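Local coordinates for N-acylhomoserine lactone dependent regulatory protein (Burkholderia cenocepacia, PDB 5L10) that probably acts as a DNA-binding LuxR-family transcription regulator responsive to N-acylhomoserine lactones, represented here by its autoinducer-binding domain, at residues 16-22 / 163-168; 118-122 / 157-161; 43-48 / 126-130. All coordinates share one frame; numbering follows the deposited sequence.

Contact 1: residues 16-22 / 163-168; sequences LQRAPTA and YLMPRL
Residues 16-22 run alongside the last turns of the long C-terminal helix, drawing closer from Leu16 and Tyr163, whose CA atoms are 6.8 Å apart, to Ala22 and Arg167, at 5.2 Å between CA atoms. The segment is the connection between helices 3-16 and 22-35 of the alpha-beta autoinducer-binding domain, and both ends of this connection are packed on helix 143-169. At the first end, Leu16 lies over one face of the Tyr163 ring in a CH-pi contact, its CB 4.0 Å from the ring centroid, while Leu16 CD1 reaches Tyr163 CD2. A bend at chi2 (-54°) turns the Gln17 amide back to the same ring, and NE2 donates a hydrogen bond to Tyr163 OH (2.8 Å) with the amide and ring planes nearly perpendicular. In the middle, Arg167 runs along residues 19-21, its CD meeting Pro20 O, and the Ala19 carbonyl oxygen sits over one face of the guanidinium rather than hydrogen-bonding to it. Arg167 NH1 also comes close to NH1 of Arg90 of the second subunit. Thr21, at the N-cap, bonds through OG1 to Ala24 N. At the second end, Ala22 CB touches two leucine methyls, Leu164 CD1 at 3.7 Å and Leu168 CD2 at 3.6 Å.

Contact 2: residues 118-122 / 157-161; sequences WSHGG and SHAAH
Ser157 opens the helical side of the contact, its CB lying in the plane of the Trp118 indole at the ring edge, 3.7 Å from CH2. With CG anti to the backbone N (chi1 -178°), the six-membered ring of Trp118 reaches the helix. His158, next in sequence, turns to the dimer interface, where its ring meets His120 of the second subunit. Ala159 and Ala160 serve other neighbours: Ala159 packs on Phe13 and Leu16 of helix 3-16, Ala160 on Leu132 of the adjacent strand. Here helix 143-169 covers one face of the antiparallel sheet of the GAF-like alpha-beta sandwich of LuxR-type ligand-binding domains; the axis of 157-161 passes 9.1 Å from that of 118-122, crossing at -43°. One turn after Ser157, His161 reaches back to the strand. Its ring lies with one face against the backbone of Gly122, whose CA is 3.9 Å from the centroid and 14° off the ring normal; glycine has no side chain to keep the ring away. The His120 and His161 rings meet rim to rim, with His120 CD2 3.3 Å from His161 NE2. His161 ND1, the other ring nitrogen, is hydrogen-bonded to Tyr43 OH, which helps set the rotation of the imidazole.

Contact 3: residues 43-48 / 126-130; sequences YGLRRT and AGNLG
Leu129 pairs with Arg46 through two backbone hydrogen bonds, Arg46 N to Leu129 O (2.7 Å) and Leu129 N to Arg46 O (2.9 Å), both nearly straight. This antiparallel hydrogen-bonded pair joins strand 40-46 to strand 129-136, the middle strand of the five-stranded sheet in the autoinducer-binding domain. The side chains of Leu129 and Arg46 leave on the same face of the sheet, where helix 80-87 covers them: both pack on Ile82, and Leu129 also reaches Ala86.

Gly130 is the next residue along and forms a non-hydrogen-bonded pair with Leu45, their CA atoms 4.5 Å apart. Its CA sends a C-H toward Gly44 O at 3.2 Å, a weak supplement to the strand pairing. The opposite face of the sheet, to which the Leu45 side chain points, belongs to helix 143-169. On that face Tyr43 extends its ring across to the neighbouring strand, bringing OH, which is hydrogen-bonded to His161 ND1 on helix 143-169, to 3.4 Å from Gly130 CA; the bare glycine backbone leaves a place for the phenol end.

Asn128 stands where the sheet pairing gives way to the turn that links strands 116-123 and 129-136 in a beta-hairpin. Leu45 CD1 lies 3.9 Å from Asn128 CB. Just before Asn128, Gly127 takes a positive phi (97°), a conformation suited to glycine, and Asn128 N makes a weak hydrogen bond to Asp124 OD1 within the same turn. With CG placed anti to the carbonyl carbon (chi1 -59°), the Asn128 amide reaches past Arg47 to the end of the opposing segment. In this way a side chain continues the cross-strand bonding one step beyond the backbone: Asn128 OD1, approached in its carbonyl plane, accepts a hydrogen bond from Thr48 N at 3.1 Å.

In the fold
Helix 143-169 serves both contact 1 and contact 2, which lie one after the other along it; Met165 N probably bonds back to Ala160 O between them. Contact 2 is the most central, its centre about 7 Å from that of the chain, and joins helix to sheet mainly through rings; contact 1, its centre about 15 Å out, is peripheral and mixes apolar packing with polar and charged groups. Both also touch the second subunit. Contact 3, at an intermediate depth, lies within the sheet and relies chiefly on backbone hydrogen bonds. It meets contact 2 where Gly122 N bonds to Gly130 O, and contact 1 where Leu164, Met165 and Leu168 pack against Tyr43.

Contact 1: residues 16-22 / 163-168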
ATOM      1  N   LEU A  16       2.613  15.332  -1.002  1.00 28.83           N
ATOM      2  CA  LEU A  16       2.003  14.504  -2.032  1.00 27.95           C
ATOM      3  C   LEU A  16       0.591  14.952  -2.378  1.00 29.91           C
ATOM      4  O   LEU A  16       0.071  14.555  -3.425  1.00 38.30           O
ATOM      5  CB  LEU A  16       1.996  13.038  -1.594  1.00 27.63           C
ATOM      6  CG  LEU A  16       3.372  12.371  -1.502  1.00 27.03           C
ATOM      7  CD1 LEU A  16       3.242  10.920  -1.089  1.00 22.62           C
ATOM      8  CD2 LEU A  16       4.115  12.487  -2.821  1.00 24.38           C
ATOM      9  N   GLN A  17      -0.038  15.766  -1.526  1.00 32.36           N
ATOM     10  CA  GLN A  17      -1.337  16.344  -1.846  1.00 36.58           C
ATOM     11  C   GLN A  17      -1.240  17.515  -2.816  1.00 39.40           C
ATOM     12  O   GLN A  17      -2.263  17.918  -3.378  1.00 44.81           O
ATOM     13  CB  GLN A  17      -2.053  16.803  -0.570  1.00 37.90           C
ATOM     14  CG  GLN A  17      -2.264  15.709   0.459  1.00 42.66           C
ATOM     15  CD  GLN A  17      -2.979  14.502  -0.110  1.00 54.52           C
ATOM     16  OE1 GLN A  17      -3.939  14.632  -0.872  1.00 59.56           O
ATOM     17  NE2 GLN A  17      -2.510  13.313   0.256  1.00 58.33           N
ATOM     18  N   ARG A  18      -0.048  18.075  -3.015  1.00 35.33           N
ATOM     19  CA  ARG A  18       0.164  19.162  -3.963  1.00 41.25           C
ATOM     20  C   ARG A  18       1.136  18.741  -5.062  1.00 48.66           C
ATOM     21  O   ARG A  18       1.915  19.554  -5.565  1.00 56.10           O
ATOM     22  CB  ARG A  18       0.668  20.416  -3.251  1.00 40.93           C
ATOM     23  CG  ARG A  18      -0.166  20.828  -2.053  1.00 44.99           C
ATOM     24  CD  ARG A  18       0.433  22.039  -1.356  1.00 55.49           C
ATOM     25  NE  ARG A  18       1.820  21.820  -0.955  1.00 64.56           N
ATOM     26  CZ  ARG A  18       2.195  21.377   0.242  1.00 66.55           C
ATOM     27  NH1 ARG A  18       1.284  21.102   1.166  1.00 63.75           N
ATOM     28  NH2 ARG A  18       3.482  21.209   0.514  1.00 68.18           N
ATOM     29  N   ALA A  19       1.105  17.461  -5.434  1.00 37.12           N
ATOM     30  CA  ALA A  19       1.991  16.898  -6.451  1.00 34.87           C
ATOM     31  C   ALA A  19       1.129  16.244  -7.518  1.00 36.09           C
ATOM     32  O   ALA A  19       0.806  15.050  -7.423  1.00 42.90           O
ATOM     33  CB  ALA A  19       2.969  15.897  -5.844  1.00 29.81           C
ATOM     34  N   PRO A  20       0.736  16.984  -8.556  1.00 35.28           N
ATOM     35  CA  PRO A  20      -0.126  16.411  -9.594  1.00 26.72           C
ATOM     36  C   PRO A  20       0.622  15.654 -10.679  1.00 33.09           C
ATOM     37  O   PRO A  20      -0.014  15.183 -11.628  1.00 41.05           O
ATOM     38  CB  PRO A  20      -0.825  17.651 -10.171  1.00 29.64           C
ATOM     39  CG  PRO A  20       0.096  18.821  -9.846  1.00 29.80           C
ATOM     40  CD  PRO A  20       1.161  18.354  -8.885  1.00 27.04           C
ATOM     41  N   THR A  21       1.943  15.529 -10.575  1.00 25.20           N
ATOM     42  CA  THR A  21       2.756  14.857 -11.578  1.00 32.65           C
ATOM     43  C   THR A  21       3.741  13.923 -10.890  1.00 31.67           C
ATOM     44  O   THR A  21       4.005  14.041  -9.691  1.00 30.66           O
ATOM     45  CB  THR A  21       3.526  15.858 -12.448  1.00 31.87           C
ATOM     46  OG1 THR A  21       4.443  16.590 -11.625  1.00 38.45           O
ATOM     47  CG2 THR A  21       2.574  16.832 -13.115  1.00 34.67           C
ATOM     48  N   ALA A  22       4.291  12.987 -11.669  1.00 30.50           N
ATOM     49  CA  ALA A  22       5.315  12.095 -11.130  1.00 29.05           C
ATOM     50  C   ALA A  22       6.608  12.845 -10.841  1.00 34.66           C
ATOM     51  O   ALA A  22       7.385  12.435  -9.970  1.00 34.62           O
ATOM     52  CB  ALA A  22       5.575  10.944 -12.101  1.00 22.18           C
ATOM     53  N   TYR A 163       0.471   7.588  -5.200  1.00 20.21           N
ATOM     54  CA  TYR A 163       0.732   8.933  -5.690  1.00 24.29           C
ATOM     55  C   TYR A 163       1.747   9.004  -6.821  1.00 23.15           C
ATOM     56  O   TYR A 163       1.716   9.971  -7.587  1.00 25.85           O
ATOM     57  CB  TYR A 163       1.212   9.835  -4.543  1.00 22.25           C
ATOM     58  CG  TYR A 163       0.180  10.047  -3.461  1.00 26.93           C
ATOM     59  CD1 TYR A 163      -0.717  11.106  -3.530  1.00 38.95           C
ATOM     60  CD2 TYR A 163       0.103   9.191  -2.371  1.00 26.81           C
ATOM     61  CE1 TYR A 163      -1.662  11.307  -2.540  1.00 35.82           C
ATOM     62  CE2 TYR A 163      -0.839   9.384  -1.378  1.00 25.13           C
ATOM     63  CZ  TYR A 163      -1.717  10.443  -1.467  1.00 34.39           C
ATOM     64  OH  TYR A 163      -2.657  10.636  -0.481  1.00 38.27           O
ATOM     65  N   LEU A 164       2.642   8.025  -6.946  1.00 18.40           N
ATOM     66  CA  LEU A 164       3.665   8.045  -7.987  1.00 29.93           C
ATOM     67  C   LEU A 164       3.329   7.126  -9.156  1.00 27.62           C
ATOM     68  O   LEU A 164       3.321   7.569 -10.307  1.00 31.84           O
ATOM     69  CB  LEU A 164       5.028   7.665  -7.395  1.00 16.66           C
ATOM     70  CG  LEU A 164       6.201   7.731  -8.369  1.00 16.72           C
ATOM     71  CD1 LEU A 164       6.315   9.129  -8.933  1.00 27.45           C
ATOM     72  CD2 LEU A 164       7.488   7.331  -7.683  1.00 19.58           C
HETATM   73  N   MSE A 165       3.053   5.855  -8.883  1.00 22.43           N
HETATM   74  CA  MSE A 165       2.734   4.895  -9.936  1.00 22.81           C
HETATM   75  C   MSE A 165       1.618   5.350 -10.902  1.00 29.55           C
HETATM   76  O   MSE A 165       1.816   5.304 -12.118  1.00 33.58           O
HETATM   77  CB  MSE A 165       2.371   3.538  -9.314  1.00 25.08           C
HETATM   78  CG  MSE A 165       1.585   2.634 -10.246  1.00 39.58           C
HETATM   79 SE   MSE A 165       1.577   0.748  -9.748  0.91 62.64          SE
HETATM   80  CE  MSE A 165       0.873   0.880  -7.946  1.00 50.84           C
ATOM     81  N   PRO A 166       0.461   5.798 -10.389  1.00 25.67           N
ATOM     82  CA  PRO A 166      -0.612   6.219 -11.305  1.00 29.03           C
ATOM     83  C   PRO A 166      -0.247   7.414 -12.161  1.00 31.64           C
ATOM     84  O   PRO A 166      -0.824   7.578 -13.243  1.00 32.44           O
ATOM     85  CB  PRO A 166      -1.772   6.552 -10.359  1.00 25.01           C
ATOM     86  CG  PRO A 166      -1.110   6.925  -9.097  1.00 30.70           C
ATOM     87  CD  PRO A 166       0.057   5.999  -8.985  1.00 25.85           C
ATOM     88  N   ARG A 167       0.678   8.259 -11.711  1.00 36.25           N
ATOM     89  CA  ARG A 167       1.111   9.411 -12.485  1.00 38.80           C
ATOM     90  C   ARG A 167       2.303   9.099 -13.378  1.00 34.74           C
ATOM     91  O   ARG A 167       2.688   9.943 -14.195  1.00 35.29           O
ATOM     92  CB  ARG A 167       1.429  10.575 -11.544  1.00 38.25           C
ATOM     93  CG  ARG A 167       0.324  10.790 -10.523  1.00 42.74           C
ATOM     94  CD  ARG A 167       0.164  12.240 -10.132  1.00 54.04           C
ATOM     95  NE  ARG A 167      -0.985  12.422  -9.248  1.00 62.51           N
ATOM     96  CZ  ARG A 167      -0.941  12.269  -7.928  1.00 64.34           C
ATOM     97  NH1 ARG A 167      -2.033  12.456  -7.200  1.00 72.43           N
ATOM     98  NH2 ARG A 167       0.195  11.928  -7.335  1.00 62.10           N
ATOM     99  N   LEU A 168       2.890   7.913 -13.236  1.00 29.63           N
ATOM    100  CA  LEU A 168       3.794   7.368 -14.237  1.00 31.97           C
ATOM    101  C   LEU A 168       3.035   6.607 -15.314  1.00 36.43           C
ATOM    102  O   LEU A 168       3.332   6.749 -16.506  1.00 42.03           O
ATOM    103  CB  LEU A 168       4.820   6.444 -13.578  1.00 27.71           C
ATOM    104  CG  LEU A 168       5.882   7.107 -12.704  1.00 19.54           C
ATOM    105  CD1 LEU A 168       6.630   6.059 -11.904  1.00 18.11           C
ATOM    106  CD2 LEU A 168       6.841   7.904 -13.566  1.00 23.13           C
TER
HETATM  107  O   HOH W   1       3.635  12.960 -14.962  1.00 30.77           O

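Contact 2: residues 118-122 / 157-161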
ATOM      1  N   TRP A 118      15.358  -2.523   0.598  1.00 30.78           N
ATOM      2  CA  TRP A 118      14.003  -2.842   1.030  1.00 27.99           C
ATOM      3  C   TRP A 118      13.113  -2.599  -0.182  1.00 29.01           C
ATOM      4  O   TRP A 118      13.040  -1.470  -0.679  1.00 27.51           O
ATOM      5  CB  TRP A 118      13.597  -1.965   2.217  1.00 27.57           C
ATOM      6  CG  TRP A 118      12.241  -2.228   2.798  1.00 31.30           C
ATOM      7  CD1 TRP A 118      11.959  -2.972   3.905  1.00 36.50           C
ATOM      8  CD2 TRP A 118      10.987  -1.723   2.323  1.00 33.91           C
ATOM      9  NE1 TRP A 118      10.605  -2.975   4.142  1.00 36.60           N
ATOM     10  CE2 TRP A 118       9.986  -2.215   3.186  1.00 39.83           C
ATOM     11  CE3 TRP A 118      10.611  -0.907   1.251  1.00 41.30           C
ATOM     12  CZ2 TRP A 118       8.629  -1.918   3.008  1.00 47.66           C
ATOM     13  CZ3 TRP A 118       9.263  -0.612   1.074  1.00 50.00           C
ATOM     14  CH2 TRP A 118       8.289  -1.117   1.952  1.00 48.31           C
ATOM     15  N   SER A 119      12.468  -3.650  -0.684  1.00 18.10           N
ATOM     16  CA  SER A 119      11.672  -3.542  -1.900  1.00 22.19           C
ATOM     17  C   SER A 119      10.259  -4.058  -1.668  1.00 22.63           C
ATOM     18  O   SER A 119      10.067  -5.105  -1.041  1.00 25.14           O
ATOM     19  CB  SER A 119      12.317  -4.316  -3.053  1.00 18.66           C
ATOM     20  OG  SER A 119      13.519  -3.700  -3.478  1.00 17.78           O
ATOM     21  N   HIS A 120       9.272  -3.326  -2.186  1.00 22.66           N
ATOM     22  CA  HIS A 120       7.880  -3.750  -2.106  1.00 21.98           C
ATOM     23  C   HIS A 120       7.163  -3.488  -3.424  1.00 19.92           C
ATOM     24  O   HIS A 120       7.292  -2.408  -4.009  1.00 18.98           O
ATOM     25  CB  HIS A 120       7.131  -3.040  -0.977  1.00 19.48           C
ATOM     26  CG  HIS A 120       5.690  -3.431  -0.892  1.00 28.22           C
ATOM     27  ND1 HIS A 120       5.259  -4.531  -0.185  1.00 33.55           N
ATOM     28  CD2 HIS A 120       4.587  -2.896  -1.464  1.00 27.60           C
ATOM     29  CE1 HIS A 120       3.949  -4.644  -0.307  1.00 28.87           C
ATOM     30  NE2 HIS A 120       3.517  -3.661  -1.074  1.00 31.37           N
ATOM     31  N   GLY A 121       6.383  -4.469  -3.871  1.00 22.36           N
ATOM     32  CA  GLY A 121       5.682  -4.398  -5.142  1.00 30.15           C
ATOM     33  C   GLY A 121       4.187  -4.199  -4.975  1.00 31.80           C
ATOM     34  O   GLY A 121       3.585  -4.701  -4.023  1.00 39.28           O
ATOM     35  N   GLY A 122       3.589  -3.473  -5.915  1.00 29.16           N
ATOM     36  CA  GLY A 122       2.163  -3.197  -5.877  1.00 30.85           C
ATOM     37  C   GLY A 122       1.555  -3.246  -7.264  1.00 31.16           C
ATOM     38  O   GLY A 122       2.210  -2.951  -8.268  1.00 32.70           O
ATOM     39  N   SER A 157       5.586   3.009   1.043  1.00 28.79           N
ATOM     40  CA  SER A 157       5.224   2.080  -0.019  1.00 20.05           C
ATOM     41  C   SER A 157       3.816   2.354  -0.531  1.00 26.00           C
ATOM     42  O   SER A 157       3.574   2.372  -1.742  1.00 29.84           O
ATOM     43  CB  SER A 157       5.350   0.650   0.490  1.00 23.74           C
ATOM     44  OG  SER A 157       4.953  -0.258  -0.509  1.00 41.68           O
ATOM     45  N   HIS A 158       2.868   2.560   0.386  1.00 23.02           N
ATOM     46  CA  HIS A 158       1.527   2.965  -0.017  1.00 20.93           C
ATOM     47  C   HIS A 158       1.565   4.283  -0.775  1.00 21.89           C
ATOM     48  O   HIS A 158       0.845   4.462  -1.763  1.00 30.48           O
ATOM     49  CB  HIS A 158       0.621   3.076   1.212  1.00 24.21           C
ATOM     50  CG  HIS A 158      -0.662   3.811   0.961  1.00 26.34           C
ATOM     51  ND1 HIS A 158      -0.735   5.187   0.904  1.00 26.16           N
ATOM     52  CD2 HIS A 158      -1.924   3.362   0.767  1.00 27.40           C
ATOM     53  CE1 HIS A 158      -1.984   5.554   0.677  1.00 24.70           C
ATOM     54  NE2 HIS A 158      -2.726   4.465   0.590  1.00 25.82           N
ATOM     55  N   ALA A 159       2.407   5.216  -0.330  1.00 18.99           N
ATOM     56  CA  ALA A 159       2.475   6.525  -0.970  1.00 23.71           C
ATOM     57  C   ALA A 159       2.996   6.419  -2.396  1.00 24.85           C
ATOM     58  O   ALA A 159       2.499   7.103  -3.297  1.00 23.15           O
ATOM     59  CB  ALA A 159       3.357   7.465  -0.148  1.00 18.97           C
ATOM     60  N   ALA A 160       4.004   5.574  -2.619  1.00 26.02           N
ATOM     61  CA  ALA A 160       4.549   5.424  -3.963  1.00 26.00           C
ATOM     62  C   ALA A 160       3.517   4.816  -4.901  1.00 25.13           C
ATOM     63  O   ALA A 160       3.357   5.267  -6.041  1.00 22.44           O
ATOM     64  CB  ALA A 160       5.814   4.568  -3.925  1.00 14.33           C
ATOM     65  N   HIS A 161       2.795   3.803  -4.429  1.00 28.85           N
ATOM     66  CA  HIS A 161       1.828   3.128  -5.279  1.00 25.80           C
ATOM     67  C   HIS A 161       0.593   3.985  -5.520  1.00 27.06           C
ATOM     68  O   HIS A 161      -0.046   3.866  -6.571  1.00 28.18           O
ATOM     69  CB  HIS A 161       1.451   1.788  -4.653  1.00 28.33           C
ATOM     70  CG  HIS A 161       2.616   0.864  -4.477  1.00 35.85           C
ATOM     71  ND1 HIS A 161       3.661   0.810  -5.375  1.00 35.95           N
ATOM     72  CD2 HIS A 161       2.910  -0.029  -3.504  1.00 39.21           C
ATOM     73  CE1 HIS A 161       4.543  -0.085  -4.966  1.00 38.20           C
ATOM     74  NE2 HIS A 161       4.112  -0.607  -3.832  1.00 36.26           N
TER

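Contact 3: residues 43-48 / 126-130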
ATOM      1  N   TYR A  43      12.005   3.771  -8.072  1.00 20.30           N
ATOM      2  CA  TYR A  43      10.684   3.238  -8.372  1.00 16.15           C
ATOM      3  C   TYR A  43      10.659   2.711  -9.797  1.00 28.58           C
ATOM      4  O   TYR A  43      11.122   3.387 -10.721  1.00 35.33           O
ATOM      5  CB  TYR A  43       9.581   4.284  -8.189  1.00 15.51           C
ATOM      6  CG  TYR A  43       8.221   3.642  -8.059  1.00 24.91           C
ATOM      7  CD1 TYR A  43       7.809   3.092  -6.853  1.00 28.22           C
ATOM      8  CD2 TYR A  43       7.359   3.556  -9.148  1.00 22.26           C
ATOM      9  CE1 TYR A  43       6.574   2.489  -6.726  1.00 29.86           C
ATOM     10  CE2 TYR A  43       6.118   2.952  -9.030  1.00 22.44           C
ATOM     11  CZ  TYR A  43       5.732   2.423  -7.814  1.00 28.72           C
ATOM     12  OH  TYR A  43       4.503   1.820  -7.680  1.00 35.51           O
ATOM     13  N   GLY A  44      10.113   1.512  -9.970  1.00 22.37           N
ATOM     14  CA  GLY A  44      10.004   0.921 -11.287  1.00 26.77           C
ATOM     15  C   GLY A  44       8.591   0.504 -11.643  1.00 30.07           C
ATOM     16  O   GLY A  44       7.928  -0.195 -10.871  1.00 31.93           O
ATOM     17  N   LEU A  45       8.123   0.921 -12.813  1.00 31.81           N
ATOM     18  CA  LEU A  45       6.800   0.558 -13.306  1.00 30.92           C
ATOM     19  C   LEU A  45       6.977  -0.433 -14.450  1.00 32.82           C
ATOM     20  O   LEU A  45       7.495  -0.075 -15.514  1.00 39.35           O
ATOM     21  CB  LEU A  45       6.026   1.795 -13.756  1.00 25.66           C
ATOM     22  CG  LEU A  45       4.637   1.542 -14.351  1.00 30.26           C
ATOM     23  CD1 LEU A  45       3.723   0.846 -13.350  1.00 31.75           C
ATOM     24  CD2 LEU A  45       4.014   2.841 -14.838  1.00 35.26           C
ATOM     25  N   ARG A  46       6.568  -1.679 -14.228  0.68 31.89           N
ATOM     26  CA  ARG A  46       6.626  -2.721 -15.246  0.68 38.70           C
ATOM     27  C   ARG A  46       5.213  -2.993 -15.742  0.68 39.17           C
ATOM     28  O   ARG A  46       4.337  -3.372 -14.957  0.68 41.39           O
ATOM     29  CB  ARG A  46       7.267  -4.000 -14.706  0.68 42.18           C
ATOM     30  CG  ARG A  46       7.732  -4.942 -15.803  0.68 50.76           C
ATOM     31  CD  ARG A  46       8.255  -6.257 -15.247  0.68 55.39           C
ATOM     32  NE  ARG A  46       7.184  -7.066 -14.673  0.68 58.49           N
ATOM     33  CZ  ARG A  46       7.266  -8.378 -14.466  0.68 58.64           C
ATOM     34  NH1 ARG A  46       6.240  -9.032 -13.938  0.68 59.15           N
ATOM     35  NH2 ARG A  46       8.369  -9.036 -14.797  0.68 57.11           N
ATOM     36  N   ARG A  47       4.998  -2.803 -17.036  1.00 72.30           N
ATOM     37  CA  ARG A  47       3.668  -2.835 -17.623  1.00 72.88           C
ATOM     38  C   ARG A  47       3.330  -4.212 -18.181  1.00 78.06           C
ATOM     39  O   ARG A  47       4.206  -4.958 -18.632  1.00 78.11           O
ATOM     40  CB  ARG A  47       3.559  -1.777 -18.719  1.00 61.65           C
ATOM     41  CG  ARG A  47       4.232  -0.473 -18.338  1.00 63.46           C
ATOM     42  CD  ARG A  47       4.062   0.572 -19.418  1.00 62.51           C
ATOM     43  NE  ARG A  47       2.744   1.195 -19.366  1.00 67.76           N
ATOM     44  CZ  ARG A  47       2.525   2.443 -18.967  1.00 71.13           C
ATOM     45  NH1 ARG A  47       3.543   3.208 -18.593  1.00 64.05           N
ATOM     46  NH2 ARG A  47       1.290   2.929 -18.951  1.00 69.81           N
ATOM     47  N   THR A  48       2.033  -4.532 -18.154  1.00 82.61           N
ATOM     48  CA  THR A  48       1.567  -5.857 -18.540  1.00 95.85           C
ATOM     49  C   THR A  48       1.329  -5.969 -20.043  1.00105.31           C
ATOM     50  O   THR A  48       1.415  -7.069 -20.600  1.00 95.79           O
ATOM     51  CB  THR A  48       0.289  -6.197 -17.758  1.00 92.08           C
ATOM     52  OG1 THR A  48       0.098  -7.618 -17.720  1.00 91.25           O
ATOM     53  CG2 THR A  48      -0.943  -5.535 -18.382  1.00 86.16           C
ATOM     54  N   ALA A 126      -5.024  -1.938 -13.877  1.00 41.79           N
ATOM     55  CA  ALA A 126      -4.711  -2.473 -15.196  1.00 40.29           C
ATOM     56  C   ALA A 126      -3.804  -3.697 -15.153  1.00 42.50           C
ATOM     57  O   ALA A 126      -3.578  -4.314 -16.199  1.00 48.52           O
ATOM     58  CB  ALA A 126      -4.059  -1.390 -16.059  1.00 38.13           C
ATOM     59  N   GLY A 127      -3.277  -4.058 -13.985  1.00 40.32           N
ATOM     60  CA  GLY A 127      -2.384  -5.190 -13.864  1.00 35.73           C
ATOM     61  C   GLY A 127      -0.911  -4.848 -13.877  1.00 33.86           C
ATOM     62  O   GLY A 127      -0.081  -5.763 -13.811  1.00 39.48           O
ATOM     63  N   ASN A 128      -0.557  -3.569 -13.960  1.00 31.51           N
ATOM     64  CA  ASN A 128       0.845  -3.187 -13.947  1.00 31.74           C
ATOM     65  C   ASN A 128       1.454  -3.434 -12.572  1.00 30.67           C
ATOM     66  O   ASN A 128       0.764  -3.437 -11.550  1.00 33.62           O
ATOM     67  CB  ASN A 128       1.002  -1.717 -14.332  1.00 33.24           C
ATOM     68  CG  ASN A 128       0.456  -1.416 -15.708  1.00 39.46           C
ATOM     69  OD1 ASN A 128       0.588  -2.220 -16.631  1.00 47.80           O
ATOM     70  ND2 ASN A 128      -0.171  -0.256 -15.852  1.00 36.23           N
ATOM     71  N   LEU A 129       2.764  -3.647 -12.557  1.00 24.02           N
ATOM     72  CA  LEU A 129       3.517  -3.857 -11.327  1.00 25.54           C
ATOM     73  C   LEU A 129       4.395  -2.641 -11.074  1.00 28.01           C
ATOM     74  O   LEU A 129       5.175  -2.242 -11.948  1.00 30.46           O
ATOM     75  CB  LEU A 129       4.367  -5.125 -11.410  1.00 27.31           C
ATOM     76  CG  LEU A 129       5.272  -5.392 -10.205  1.00 27.48           C
ATOM     77  CD1 LEU A 129       4.457  -5.514  -8.915  1.00 28.18           C
ATOM     78  CD2 LEU A 129       6.129  -6.625 -10.402  1.00 22.49           C
ATOM     79  N   GLY A 130       4.256  -2.050  -9.891  1.00 27.18           N
ATOM     80  CA  GLY A 130       5.107  -0.963  -9.452  1.00 17.36           C
ATOM     81  C   GLY A 130       5.902  -1.398  -8.231  1.00 26.27           C
ATOM     82  O   GLY A 130       5.346  -1.960  -7.285  1.00 33.13           O
TER